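Triacylglycerol lipase (PDB 3O0D) probably hydrolyses the ester bonds of triacylglycerols, as a glycosylated extracellular alpha/beta-hydrolase of the class 3 lipase family. Local coordinates at residues T106-A111 / G128-Y133; Q189-N194 / D239-C244; I255-S260 / Q291-E296. All blocks are in the same frame, centred on the assembly; numbering follows the deposited sequence. Where two conformers were deposited one is given.

Interaction 1. Residues T106-A111 / G128-Y133. With NAG (2-acetamido-2-deoxy-beta-D-glucopyranose), chain I.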
loop_
_atom_site.group_PDB
_atom_site.type_symbol
_atom_site.label_atom_id
_atom_site.label_comp_id
_atom_site.label_asym_id
_atom_site.label_seq_id
_atom_site.Cartn_x
_atom_site.Cartn_y
_atom_site.Cartn_z
ATOM N N THR A 106 -8.472 -15.800 7.500
ATOM C CA THR A 106 -7.860 -16.977 6.849
ATOM C C THR A 106 -6.361 -16.951 7.056
ATOM O O THR A 106 -5.784 -15.831 7.056
ATOM C CB THR A 106 -8.050 -16.822 5.351
ATOM O OG1 THR A 106 -9.444 -16.798 5.026
ATOM C CG2 THR A 106 -7.281 -17.912 4.508
ATOM N N ASN A 107 -5.689 -18.121 7.160
ATOM C CA ASN A 107 -4.246 -18.112 7.357
ATOM C C ASN A 107 -3.548 -17.660 6.107
ATOM O O ASN A 107 -3.838 -18.169 5.008
ATOM C CB ASN A 107 -3.667 -19.487 7.822
ATOM C CG ASN A 107 -2.316 -19.327 8.553
ATOM O OD1 ASN A 107 -1.285 -19.016 7.946
ATOM N ND2 ASN A 107 -2.338 -19.500 9.875
ATOM N N PHE A 108 -2.606 -16.702 6.237
ATOM C CA PHE A 108 -1.887 -16.233 5.029
ATOM C C PHE A 108 -1.121 -17.343 4.313
ATOM O O PHE A 108 -0.830 -17.219 3.124
ATOM C CB PHE A 108 -0.926 -15.029 5.316
ATOM C CG PHE A 108 -0.417 -14.332 4.070
ATOM C CD1 PHE A 108 -1.260 -14.031 3.017
ATOM C CD2 PHE A 108 0.935 -13.952 3.948
ATOM C CE1 PHE A 108 -0.773 -13.404 1.842
ATOM C CE2 PHE A 108 1.390 -13.331 2.806
ATOM C CZ PHE A 108 0.562 -13.068 1.758
ATOM N N ASP A 109 -0.825 -18.463 5.012
ATOM C CA ASP A 109 -0.137 -19.540 4.309
ATOM C C ASP A 109 -1.016 -20.260 3.262
ATOM O O ASP A 109 -0.519 -21.038 2.430
ATOM C CB ASP A 109 0.599 -20.515 5.273
ATOM C CG ASP A 109 -0.353 -21.305 6.164
ATOM O OD1 ASP A 109 -1.508 -21.532 5.738
ATOM O OD2 ASP A 109 0.066 -21.706 7.304
ATOM N N LEU A 110 -2.299 -19.959 3.223
ATOM C CA LEU A 110 -3.120 -20.444 2.128
ATOM C C LEU A 110 -2.932 -19.663 0.845
ATOM O O LEU A 110 -3.388 -20.091 -0.203
ATOM C CB LEU A 110 -4.599 -20.532 2.556
ATOM C CG LEU A 110 -4.807 -21.525 3.734
ATOM C CD1 LEU A 110 -6.211 -21.344 4.311
ATOM C CD2 LEU A 110 -4.544 -23.011 3.346
ATOM N N ALA A 111 -2.231 -18.512 0.911
ATOM C CA ALA A 111 -2.097 -17.638 -0.272
ATOM C C ALA A 111 -0.996 -18.136 -1.195
ATOM O O ALA A 111 -0.086 -18.859 -0.745
ATOM C CB ALA A 111 -1.757 -16.238 0.193
ATOM N N GLY A 128 -10.962 -11.479 1.872
ATOM C CA GLY A 128 -11.020 -10.646 0.718
ATOM C C GLY A 128 -9.608 -10.139 0.298
ATOM O O GLY A 128 -9.334 -10.078 -0.863
ATOM N N PHE A 129 -8.834 -9.699 1.284
ATOM C CA PHE A 129 -7.463 -9.103 0.996
ATOM C C PHE A 129 -6.560 -10.212 0.520
ATOM O O PHE A 129 -5.715 -9.975 -0.348
ATOM C CB PHE A 129 -6.880 -8.442 2.243
ATOM C CG PHE A 129 -7.705 -7.233 2.695
ATOM C CD1 PHE A 129 -8.359 -6.455 1.751
ATOM C CD2 PHE A 129 -7.829 -6.930 4.033
ATOM C CE1 PHE A 129 -9.145 -5.420 2.154
ATOM C CE2 PHE A 129 -8.650 -5.831 4.435
ATOM C CZ PHE A 129 -9.275 -5.111 3.461
ATOM N N ILE A 130 -6.759 -11.441 1.029
ATOM C CA ILE A 130 -5.999 -12.566 0.444
ATOM C C ILE A 130 -6.348 -12.757 -0.971
ATOM O O ILE A 130 -5.474 -13.056 -1.807
ATOM C CB ILE A 130 -6.213 -13.918 1.208
ATOM C CG1 ILE A 130 -5.778 -13.710 2.646
ATOM C CG2 ILE A 130 -5.488 -15.111 0.438
ATOM C CD1 ILE A 130 -5.609 -14.995 3.450
ATOM N N GLN A 131 -7.637 -12.625 -1.334
ATOM C CA GLN A 131 -7.971 -12.680 -2.720
ATOM C C GLN A 131 -7.302 -11.576 -3.601
ATOM O O GLN A 131 -6.948 -11.801 -4.771
ATOM C CB GLN A 131 -9.499 -12.609 -2.915
ATOM C CG GLN A 131 -9.972 -12.560 -4.375
ATOM C CD GLN A 131 -9.501 -13.736 -5.228
ATOM O OE1 GLN A 131 -9.187 -14.809 -4.705
ATOM N NE2 GLN A 131 -9.432 -13.530 -6.539
ATOM N N SER A 132 -7.222 -10.365 -3.076
ATOM C CA SER A 132 -6.595 -9.274 -3.812
ATOM C C SER A 132 -5.105 -9.605 -4.077
ATOM O O SER A 132 -4.611 -9.386 -5.172
ATOM C CB SER A 132 -6.695 -8.001 -2.981
ATOM O OG SER A 132 -8.043 -7.819 -2.550
ATOM N N TYR A 133 -4.485 -10.119 -3.026
ATOM C CA TYR A 133 -3.026 -10.570 -3.090
ATOM C C TYR A 133 -2.960 -11.722 -4.121
ATOM O O TYR A 133 -2.178 -11.719 -5.038
ATOM C CB TYR A 133 -2.477 -11.011 -1.747
ATOM C CG TYR A 133 -1.263 -11.863 -2.070
ATOM C CD1 TYR A 133 -0.092 -11.267 -2.457
ATOM C CD2 TYR A 133 -1.305 -13.271 -1.908
ATOM C CE1 TYR A 133 1.069 -12.065 -2.822
ATOM C CE2 TYR A 133 -0.175 -14.050 -2.255
ATOM C CZ TYR A 133 0.980 -13.455 -2.685
ATOM O OH TYR A 133 2.089 -14.237 -2.998
HETATM C C1 NAG I . -4.064 -18.580 -4.393
HETATM C C2 NAG I . -5.072 -19.546 -3.780
HETATM C C3 NAG I . -4.480 -20.948 -3.886
HETATM C C4 NAG I . -3.971 -21.320 -5.278
HETATM C C5 NAG I . -3.037 -20.236 -5.815
HETATM C C6 NAG I . -2.708 -20.314 -7.300
HETATM C C7 NAG I . -6.496 -18.650 -2.032
HETATM C C8 NAG I . -6.757 -18.397 -0.599
HETATM N N2 NAG I . -5.350 -19.261 -2.394
HETATM O O3 NAG I . -5.417 -21.931 -3.410
HETATM O O4 NAG I . -3.229 -22.519 -5.088
HETATM O O5 NAG I . -3.667 -18.961 -5.688
HETATM O O6 NAG I . -1.488 -19.625 -7.463
HETATM O O7 NAG I . -7.322 -18.302 -2.855
#

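Interaction 2. Residues Q189-N194 / D239-C244. With K (potassium ion), chain N.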
loop_
_atom_site.group_PDB
_atom_site.type_symbol
_atom_site.label_atom_id
_atom_site.label_comp_id
_atom_site.label_asym_id
_atom_site.label_seq_id
_atom_site.Cartn_x
_atom_site.Cartn_y
_atom_site.Cartn_z
ATOM N N GLN A 189 -4.324 2.517 3.144
ATOM C CA GLN A 189 -4.488 1.044 3.252
ATOM C C GLN A 189 -5.345 0.599 4.402
ATOM O O GLN A 189 -5.133 0.974 5.540
ATOM C CB GLN A 189 -3.083 0.468 3.438
ATOM C CG GLN A 189 -3.044 -1.150 3.559
ATOM C CD GLN A 189 -2.000 -1.500 4.572
ATOM O OE1 GLN A 189 -0.849 -1.048 4.418
ATOM N NE2 GLN A 189 -2.387 -2.189 5.652
ATOM N N PRO A 190 -6.349 -0.276 4.143
ATOM C CA PRO A 190 -7.216 -0.750 5.223
ATOM C C PRO A 190 -6.456 -1.748 6.135
ATOM O O PRO A 190 -5.317 -2.200 5.737
ATOM C CB PRO A 190 -8.380 -1.437 4.439
ATOM C CG PRO A 190 -7.749 -1.938 3.126
ATOM C CD PRO A 190 -6.648 -0.811 2.820
ATOM N N ILE A 191 -6.973 -2.042 7.340
ATOM C CA ILE A 191 -6.336 -3.007 8.225
ATOM C C ILE A 191 -6.442 -4.426 7.611
ATOM O O ILE A 191 -7.537 -4.843 7.230
ATOM C CB ILE A 191 -7.041 -2.987 9.576
ATOM C CG1 ILE A 191 -7.068 -1.593 10.160
ATOM C CG2 ILE A 191 -6.249 -3.898 10.599
ATOM C CD1 ILE A 191 -8.085 -1.436 11.307
ATOM N N VAL A 192 -5.328 -5.123 7.484
ATOM C CA VAL A 192 -5.271 -6.347 6.726
ATOM C C VAL A 192 -5.604 -7.623 7.571
ATOM O O VAL A 192 -6.261 -8.588 7.056
ATOM C CB VAL A 192 -3.876 -6.405 6.007
ATOM C CG1 VAL A 192 -3.642 -7.746 5.425
ATOM C CG2 VAL A 192 -3.891 -5.303 4.809
ATOM N N GLY A 193 -5.119 -7.658 8.782
ATOM C CA GLY A 193 -5.209 -8.906 9.605
ATOM C C GLY A 193 -5.316 -8.700 11.086
ATOM O O GLY A 193 -5.573 -7.614 11.591
ATOM N N ASN A 194 -5.036 -9.767 11.825
ATOM C CA ASN A 194 -5.170 -9.734 13.242
ATOM C C ASN A 194 -3.880 -9.424 14.011
ATOM O O ASN A 194 -2.882 -9.040 13.403
ATOM C CB ASN A 194 -5.808 -11.112 13.635
ATOM C CG ASN A 194 -4.774 -12.229 13.581
ATOM O OD1 ASN A 194 -3.758 -12.116 12.870
ATOM N ND2 ASN A 194 -5.004 -13.318 14.364
ATOM N N ASP A 239 -13.172 -5.928 16.187
ATOM C CA ASP A 239 -12.143 -6.259 17.130
ATOM C C ASP A 239 -11.459 -7.536 16.648
ATOM O O ASP A 239 -12.069 -8.389 16.051
ATOM C CB ASP A 239 -12.737 -6.492 18.490
ATOM C CG ASP A 239 -13.591 -7.676 18.514
ATOM O OD1 ASP A 239 -13.054 -8.768 18.315
ATOM O OD2 ASP A 239 -14.789 -7.526 18.672
ATOM N N GLY A 240 -10.191 -7.678 16.932
ATOM C CA GLY A 240 -9.408 -8.714 16.271
ATOM C C GLY A 240 -8.469 -8.054 15.238
ATOM O O GLY A 240 -7.285 -8.360 15.224
ATOM N N TYR A 241 -8.987 -7.160 14.403
ATOM C CA TYR A 241 -8.137 -6.521 13.347
ATOM C C TYR A 241 -7.258 -5.485 14.010
ATOM O O TYR A 241 -7.735 -4.688 14.840
ATOM C CB TYR A 241 -8.989 -5.773 12.332
ATOM C CG TYR A 241 -9.599 -6.667 11.317
ATOM C CD1 TYR A 241 -10.857 -7.260 11.547
ATOM C CD2 TYR A 241 -8.940 -6.967 10.131
ATOM C CE1 TYR A 241 -11.424 -8.116 10.607
ATOM C CE2 TYR A 241 -9.508 -7.837 9.198
ATOM C CZ TYR A 241 -10.742 -8.407 9.447
ATOM O OH TYR A 241 -11.270 -9.266 8.505
ATOM N N GLN A 242 -5.993 -5.426 13.600
ATOM C CA GLN A 242 -5.166 -4.315 14.023
ATOM C C GLN A 242 -4.049 -4.132 12.954
ATOM O O GLN A 242 -3.627 -5.059 12.317
ATOM C CB GLN A 242 -4.564 -4.510 15.406
ATOM C CG GLN A 242 -3.580 -5.609 15.528
ATOM C CD GLN A 242 -2.951 -5.699 16.953
ATOM O OE1 GLN A 242 -3.659 -5.830 17.951
ATOM N NE2 GLN A 242 -1.630 -5.640 17.028
ATOM N N HIS A 243 -3.567 -2.897 12.824
ATOM C CA HIS A 243 -2.514 -2.639 11.904
ATOM C C HIS A 243 -1.139 -3.085 12.441
ATOM O O HIS A 243 -0.903 -3.154 13.662
ATOM C CB HIS A 243 -2.395 -1.113 11.703
ATOM C CG HIS A 243 -3.273 -0.528 10.584
ATOM N ND1 HIS A 243 -3.250 -0.932 9.278
ATOM C CD2 HIS A 243 -4.161 0.502 10.647
ATOM C CE1 HIS A 243 -4.068 -0.156 8.556
ATOM N NE2 HIS A 243 -4.641 0.718 9.376
ATOM N N CYS A 244 -0.260 -3.336 11.492
ATOM C CA CYS A 244 1.166 -3.329 11.787
ATOM C C CYS A 244 1.646 -1.896 12.012
ATOM O O CYS A 244 0.897 -0.905 11.786
ATOM C CB CYS A 244 1.902 -3.980 10.607
ATOM S SG CYS A 244 1.896 -3.017 9.050
HETATM K K K N . -1.844 -3.557 8.444
HETATM O O HOH W 1 -3.028 -6.015 9.928
#

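Interaction 3. Residues I255-S260 / Q291-E296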
loop_
_atom_site.group_PDB
_atom_site.type_symbol
_atom_site.label_atom_id
_atom_site.label_comp_id
_atom_site.label_asym_id
_atom_site.label_seq_id
_atom_site.Cartn_x
_atom_site.Cartn_y
_atom_site.Cartn_z
ATOM N N ILE A 255 -4.561 17.891 -0.802
ATOM C CA ILE A 255 -3.324 17.447 -1.481
ATOM C C ILE A 255 -2.224 18.499 -1.248
ATOM O O ILE A 255 -2.460 19.595 -0.689
ATOM C CB ILE A 255 -3.561 17.203 -2.973
ATOM C CG1 ILE A 255 -4.122 18.475 -3.683
ATOM C CG2 ILE A 255 -4.567 16.008 -3.127
ATOM C CD1 ILE A 255 -4.199 18.454 -5.267
ATOM N N HIS A 256 -1.034 18.150 -1.699
ATOM C CA HIS A 256 0.103 19.016 -1.567
ATOM C C HIS A 256 0.324 19.609 -0.194
ATOM O O HIS A 256 0.430 20.842 -0.051
ATOM C CB HIS A 256 0.057 20.107 -2.707
ATOM C CG HIS A 256 0.071 19.505 -4.081
ATOM N ND1 HIS A 256 1.050 18.614 -4.505
ATOM C CD2 HIS A 256 -0.826 19.597 -5.095
ATOM C CE1 HIS A 256 0.743 18.195 -5.728
ATOM N NE2 HIS A 256 -0.389 18.778 -6.101
ATOM N N PRO A 257 0.418 18.766 0.856
ATOM C CA PRO A 257 0.528 19.269 2.188
ATOM C C PRO A 257 1.886 20.006 2.349
ATOM O O PRO A 257 2.920 19.687 1.656
ATOM C CB PRO A 257 0.549 17.999 3.038
ATOM C CG PRO A 257 1.041 16.886 2.107
ATOM C CD PRO A 257 0.489 17.276 0.760
ATOM N N PRO A 258 1.903 20.939 3.289
ATOM C CA PRO A 258 3.180 21.507 3.709
ATOM C C PRO A 258 4.096 20.403 4.332
ATOM O O PRO A 258 3.673 19.405 4.904
ATOM C CB PRO A 258 2.837 22.534 4.775
ATOM C CG PRO A 258 1.414 22.535 4.873
ATOM C CD PRO A 258 0.776 21.403 4.126
ATOM N N LEU A 259 5.403 20.658 4.221
ATOM C CA LEU A 259 6.376 19.721 4.814
ATOM C C LEU A 259 6.158 19.500 6.291
ATOM O O LEU A 259 6.324 18.377 6.742
ATOM C CB LEU A 259 7.806 20.346 4.599
ATOM C CG LEU A 259 8.945 19.499 5.185
ATOM C CD1 LEU A 259 8.996 18.125 4.561
ATOM C CD2 LEU A 259 10.301 20.250 4.778
ATOM N N SER A 260 5.774 20.544 7.037
ATOM C CA SER A 260 5.607 20.411 8.473
ATOM C C SER A 260 4.467 19.418 8.858
ATOM O O SER A 260 4.381 19.046 10.023
ATOM C CB SER A 260 5.255 21.784 9.050
ATOM O OG SER A 260 4.199 22.395 8.312
ATOM N N GLN A 291 -6.943 12.137 -1.152
ATOM C CA GLN A 291 -5.995 13.215 -0.904
ATOM C C GLN A 291 -4.673 12.783 -0.279
ATOM O O GLN A 291 -4.509 12.906 0.871
ATOM C CB GLN A 291 -6.647 14.355 -0.073
ATOM C CG GLN A 291 -7.847 14.948 -0.746
ATOM C CD GLN A 291 -8.697 15.811 0.170
ATOM O OE1 GLN A 291 -9.076 15.409 1.209
ATOM N NE2 GLN A 291 -9.041 16.974 -0.303
ATOM N N TYR A 292 -3.782 12.276 -1.130
ATOM C CA TYR A 292 -2.506 11.709 -0.741
ATOM C C TYR A 292 -1.360 12.344 -1.565
ATOM O O TYR A 292 -0.868 11.743 -2.417
ATOM C CB TYR A 292 -2.513 10.174 -0.911
ATOM C CG TYR A 292 -3.206 9.463 0.232
ATOM C CD1 TYR A 292 -4.566 9.200 0.201
ATOM C CD2 TYR A 292 -2.529 9.100 1.336
ATOM C CE1 TYR A 292 -5.195 8.605 1.230
ATOM C CE2 TYR A 292 -3.138 8.500 2.373
ATOM C CZ TYR A 292 -4.494 8.258 2.360
ATOM O OH TYR A 292 -5.057 7.683 3.471
ATOM N N PHE A 293 -0.986 13.570 -1.208
ATOM C CA PHE A 293 0.002 14.386 -1.951
ATOM C C PHE A 293 -0.555 14.879 -3.292
ATOM O O PHE A 293 -0.627 16.052 -3.544
ATOM C CB PHE A 293 1.363 13.678 -2.154
ATOM C CG PHE A 293 2.092 13.366 -0.876
ATOM C CD1 PHE A 293 2.015 12.135 -0.326
ATOM C CD2 PHE A 293 2.904 14.272 -0.271
ATOM C CE1 PHE A 293 2.590 11.843 0.792
ATOM C CE2 PHE A 293 3.510 13.936 0.884
ATOM C CZ PHE A 293 3.345 12.699 1.396
ATOM N N VAL A 294 -0.947 13.915 -4.116
ATOM C CA VAL A 294 -1.695 14.144 -5.329
ATOM C C VAL A 294 -3.094 13.496 -5.183
ATOM O O VAL A 294 -3.279 12.758 -4.300
ATOM C CB VAL A 294 -1.023 13.545 -6.557
ATOM C CG1 VAL A 294 0.335 14.088 -6.741
ATOM C CG2 VAL A 294 -0.906 12.093 -6.395
ATOM N N THR A 295 -4.024 13.850 -6.062
ATOM C CA THR A 295 -5.359 13.217 -6.017
ATOM C C THR A 295 -5.279 11.789 -6.530
ATOM O O THR A 295 -4.794 11.591 -7.631
ATOM C CB THR A 295 -6.352 14.036 -6.873
ATOM O OG1 THR A 295 -6.460 15.330 -6.236
ATOM C CG2 THR A 295 -7.704 13.324 -6.763
ATOM N N GLU A 296 -5.722 10.822 -5.745
ATOM C CA GLU A 296 -5.628 9.415 -6.161
ATOM C C GLU A 296 -6.998 9.045 -6.734
ATOM O O GLU A 296 -7.944 9.755 -6.440
ATOM C CB GLU A 296 -5.375 8.531 -4.963
ATOM C CG GLU A 296 -4.061 8.757 -4.190
ATOM C CD GLU A 296 -2.820 8.289 -5.087
ATOM O OE1 GLU A 296 -2.987 7.533 -6.046
ATOM O OE2 GLU A 296 -1.674 8.658 -4.750
HETATM O O HOH W 2 -7.389 18.396 -2.358
#

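Interaction 1. Residues T106-A111 / G128-Y133
Phe108 drives the edge of its ring into one face of the Tyr133 ring, a T-shaped pair with centroids 5.4 Å apart and planes at 68°. Both rings leave with CG anti to the backbone N, and the closest carbons are Phe108 CE1 and Tyr133 CD2 at 3.8 Å; Phe108 CZ sits above the same tyrosine face, displaced toward the rim. Ala111 adds its methyl obliquely to this ring, CB lying 3.6 Å from Tyr133 CE2, while the phenol oxygen is tied to Ala112 O. The side chains join helix 127-150 to a 3-10 turn and to the end of the preceding strand 105-107, one arm of a two-stranded antiparallel sheet whose other arm, 124-126, leads directly into that helix; Tyr133 also touches Leu170 of helix 163-177. Ile130 divides its branches between the partners. Its CD1 reaches Thr106 CG2 at 3.5 Å and approaches the edge of the Phe108 ring, whereas CG2 lies 3.9 Å from Ala111 CB and 3.7 Å from the acetamide methyl C8 of the N-acetylglucosamine. An Asx turn leads into the 3-10 segment: Asp109 N donates to Asn107 OD1 over 3.0 Å, in the carbonyl plane and on a lone pair. The sugar belongs to a glycan carried by the protein itself, and its N2 gives a nearly straight bond (177°) of 3.1 Å to Leu110 O.

Interaction 2. Residues Q189-N194 / D239-C244
A potassium site joins two loops of the alpha/beta-hydrolase fold here: loop 189-194 runs from strand 183-187 into helix 195-206, and loop 239-244 lies on the connection between strands 222-227 and 247-250. His243 and Ile191 cross at about a right angle. Ile191 CG1 lies over one face of the imidazole, 3.6 Å from the ring centroid and 15° off its normal, a CH-pi contact displaced toward the rim. The ring edge does different work. His243 ND1 binds the ion at 3.1 Å in the plane of the ring, while Gln189 O meets the same edge at CE1 of His243, 3.4 Å away. The hydrogen bond from His243 NE2 to Pro233 O and the ion at ND1 together hold the ring's rotation, consistent with NE2 carrying the proton and ND1 being left unprotonated toward the ion. Gln189 runs past the histidine in the opposite direction, its amide turned 73° from the imidazole plane and its tip also at the potassium.

The second branch of Ile191, CG2, is anti to the backbone N and presses closely on the backbone of 239-244, 3.2 Å from Gln242 C and 3.7 Å from Tyr241 CB. Farther along, the backbones meet: Gln242 N donates to Gly193 O over 3.0 Å, nearly along the C=O axis. Asn194 ends the loop as N-cap of helix 195-206, with OD1 accepting from Phe197 N. One water, 3.1 Å from the potassium, accepts from Gly193 N and donates to Gln242 O across a short 2.6 Å.

Interaction 3. Residues I255-S260 / Q291-E296
This is a partly buried loop-to-loop contact fastened by one backbone hydrogen bond, joining the loop between strands 247-250 and 262-265 of the central sheet of the alpha/beta-hydrolase fold to the chain that leaves helix 285-290. His256 N donates to Phe293 O over 2.8 Å at 157°, in the carbonyl plane and on a lone pair. Phe293 O is presented by a classic gamma turn: Phe293 has phi 71° and psi -58°, and Val294 N makes a weak bond to Tyr292 O. Tyr292, the buried first residue of the turn, directs CB away from 255-260, and its OH is hydrogen-bonded to OD2 of Asp230, the probable acid of the catalytic triad. The imidazole of His256, CG anti to the carbonyl carbon, folds back so that Phe293 O lies 3.2 Å above one face, offset toward the rim and not hydrogen-bonded to ND1.

Ile255 CG2 rests on the backbone, 3.6 Å from Val294 C and 3.8 Å from Gln291 CA, with the side-chain oxygen Thr295 OG1 at 3.7 Å. On the inner side Pro257 and Phe293 cross at about a right angle, Pro257 CD lying 4.0 Å from Phe293 CD2; Tyr15 of helix 12-27 adds an edge-to-face partner for this ring. Gln291 OE1 is held by His227, and Gln291 NE2 donates over 3.0 Å to a water that also accepts, at 3.3 Å, from Ile255 N.

Overall arrangement
Interactions 1 and 2 adjoin, whereas interaction 3 lies across the chain's centre from interaction 1, about 31 Å away between centres. Phe129, on the helix of interaction 1, connects the first two, its ring packing on Pro190, Ile191 and Val192, and strand 124-126 bonds through Leu124 to Asn194. Both are buried, but one relies on aromatic and aliphatic side chains with a glycan at its margin, the other on a metal, a water and backbone groups in irregular loops. Interaction 3 is more exposed and combines one main-chain bond with proline and isoleucine contacts; its nearest atoms come within about 5 Å of interaction 2.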